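Local coordinates for protein C alpha-dehydrogenase (Sphingobium sp. SYK-6, PDB 4YAG) that binds NADH as a short-chain dehydrogenase/reductase and probably oxidises secondary alcohols in the breakdown of lignin beta-aryl ethers, at residues A[12-16]-A[36-42]. Numbering follows the deposited sequence.
Sequences GGASG and DIRQDHL. With NAI (1,4-dihydronicotinamide adenine dinucleotide), chain C.
Both ribose hydroxyls of the NADH adenosine are taken by one carboxylate: Asp36, at the end of strand 31-36, accepts from O2B through OD1 and from O3B through OD2, each at 2.7 Å. Asp36 OD1 also accepts a hydrogen bond from Arg38 N at 2.9 Å, an Asx turn leading into helix 39-51. Across the contact, Gly12 to Ser15 form a type I turn after strand 7-11; Gly12 CA lies 4.9 Å from Asp36 CA, and Ala14 N gives Asp36 OD2 a weak hydrogen bond of 3.5 Å. Ala14 CB packs against the helix start, 3.5 Å from His41 O and 3.9 Å from Leu42 CD2. His41 (chi1 m) directs ND1 to NAI O3B at 2.8 Å, while Ser15 (chi1 t) sends OG to NAI O2A at 2.7 Å. A CB on Gly12 or Gly16, both at positive phi, would strike the cofactor. This is the glycine-rich turn and acidic strand end of an SDR Rossmann fold; with Asp36 holding O2B, a 2'-phosphate would meet negative charge, consistent with preference for NAD(H).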
# COMPACT_ATOMS: atom_id res chain seq x y z
N GLY A 12 3.36 14.50 13.03
CA GLY A 12 4.75 14.85 12.78
C GLY A 12 4.95 16.35 12.69
O GLY A 12 5.87 16.83 12.03
N GLY A 13 4.09 17.11 13.38
CA GLY A 13 4.07 18.55 13.28
C GLY A 13 5.21 19.27 13.99
O GLY A 13 5.35 20.48 13.86
N ALA A 14 6.02 18.52 14.74
CA ALA A 14 7.06 19.14 15.56
C ALA A 14 8.46 19.06 14.97
O ALA A 14 9.45 19.41 15.64
CB ALA A 14 7.03 18.54 16.96
N SER A 15 8.57 18.60 13.73
CA SER A 15 9.86 18.56 13.06
C SER A 15 9.66 18.62 11.55
O SER A 15 8.57 18.34 11.04
CB SER A 15 10.58 17.26 13.41
OG SER A 15 11.88 17.21 12.85
N GLY A 16 10.72 19.00 10.84
CA GLY A 16 10.78 18.77 9.40
C GLY A 16 9.62 19.39 8.63
O GLY A 16 9.23 20.53 8.85
N ASP A 36 2.86 14.27 17.79
CA ASP A 36 4.19 13.72 17.50
C ASP A 36 4.54 12.69 18.55
O ASP A 36 4.16 12.81 19.73
CB ASP A 36 5.21 14.86 17.49
CG ASP A 36 6.43 14.57 16.65
OD1 ASP A 36 7.26 13.73 17.07
OD2 ASP A 36 6.57 15.21 15.56
N ILE A 37 5.35 11.71 18.17
CA ILE A 37 5.76 10.67 19.08
C ILE A 37 6.97 11.09 19.94
O ILE A 37 7.27 10.47 20.95
CB ILE A 37 6.05 9.35 18.30
CG1 ILE A 37 5.96 8.13 19.21
CG2 ILE A 37 7.40 9.41 17.61
CD1 ILE A 37 6.02 6.82 18.44
N ARG A 38 7.65 12.17 19.54
CA ARG A 38 8.86 12.63 20.21
C ARG A 38 8.58 13.82 21.12
O ARG A 38 8.30 14.92 20.64
CB ARG A 38 9.91 13.01 19.17
CG ARG A 38 10.55 11.81 18.46
CD ARG A 38 11.65 11.16 19.27
NE ARG A 38 12.77 12.07 19.52
CZ ARG A 38 13.76 12.29 18.66
NH1 ARG A 38 13.78 11.66 17.49
NH2 ARG A 38 14.72 13.15 18.97
N GLN A 39 8.64 13.59 22.43
CA GLN A 39 8.39 14.65 23.39
C GLN A 39 9.39 15.78 23.23
O GLN A 39 9.03 16.95 23.37
CB GLN A 39 8.42 14.14 24.82
CG GLN A 39 7.95 15.20 25.84
CD GLN A 39 6.52 15.64 25.60
OE1 GLN A 39 5.58 14.84 25.70
NE2 GLN A 39 6.33 16.92 25.30
N ASP A 40 10.64 15.44 22.93
CA ASP A 40 11.66 16.49 22.78
C ASP A 40 11.39 17.39 21.57
O ASP A 40 11.59 18.61 21.64
CB ASP A 40 13.09 15.92 22.79
CG ASP A 40 13.34 14.88 21.72
OD1 ASP A 40 12.38 14.30 21.17
OD2 ASP A 40 14.52 14.62 21.43
N HIS A 41 10.92 16.80 20.47
CA HIS A 41 10.50 17.58 19.32
C HIS A 41 9.34 18.51 19.70
O HIS A 41 9.33 19.68 19.34
CB HIS A 41 10.10 16.69 18.13
CG HIS A 41 11.25 15.98 17.51
ND1 HIS A 41 11.10 15.18 16.37
CD2 HIS A 41 12.56 15.91 17.80
CE1 HIS A 41 12.25 14.70 16.02
NE2 HIS A 41 13.18 15.10 16.88
N LEU A 42 8.34 17.97 20.41
CA LEU A 42 7.19 18.79 20.82
C LEU A 42 7.64 19.95 21.69
O LEU A 42 7.13 21.07 21.54
CB LEU A 42 6.15 17.95 21.57
CG LEU A 42 5.40 16.92 20.72
CD1 LEU A 42 4.61 15.97 21.58
CD2 LEU A 42 4.48 17.59 19.73
PA NAI C . 11.03 14.40 10.50
O1A NAI C . 11.53 13.19 11.23
O2A NAI C . 11.85 15.67 10.64
O5B NAI C . 9.54 14.72 10.92
C5B NAI C . 8.66 13.66 11.16
C4B NAI C . 8.11 13.80 12.52
O4B NAI C . 7.10 12.74 12.62
C3B NAI C . 9.05 13.64 13.63
O3B NAI C . 8.99 14.73 14.57
C2B NAI C . 8.71 12.36 14.22
O2B NAI C . 9.00 12.28 15.63
C1B NAI C . 7.29 12.17 13.91
N9A NAI C . 6.88 10.79 13.93
C8A NAI C . 7.54 9.69 13.44
N7A NAI C . 6.84 8.57 13.70
C5A NAI C . 5.69 8.92 14.36
C6A NAI C . 4.59 8.24 14.88
N6A NAI C . 4.55 6.84 14.84
N1A NAI C . 3.59 8.93 15.49
C2A NAI C . 3.65 10.28 15.59
N3A NAI C . 4.69 10.98 15.11
C4A NAI C . 5.71 10.34 14.50
O3 NAI C . 11.01 13.95 8.98
PN NAI C . 10.24 14.55 7.70
O1N NAI C . 9.72 15.96 7.93
O2N NAI C . 11.23 14.43 6.57
O5D NAI C . 9.01 13.53 7.50
C5D NAI C . 7.69 13.98 7.21
C4D NAI C . 7.11 13.17 6.11
O4D NAI C . 7.79 13.55 4.85
C3D NAI C . 7.29 11.72 6.26
O3D NAI C . 6.04 11.07 5.96
C2D NAI C . 8.31 11.35 5.28
O2D NAI C . 8.16 9.99 4.86
C1D NAI C . 8.10 12.27 4.18
N1N NAI C . 9.13 12.54 3.26
C2N NAI C . 10.28 13.22 3.58
C3N NAI C . 11.23 13.47 2.60
C7N NAI C . 12.49 14.21 2.92
O7N NAI C . 13.42 14.31 2.10
N7N NAI C . 12.55 14.89 4.21
C4N NAI C . 11.05 13.05 1.29
C5N NAI C . 9.86 12.42 0.97
C6N NAI C . 8.92 12.18 1.94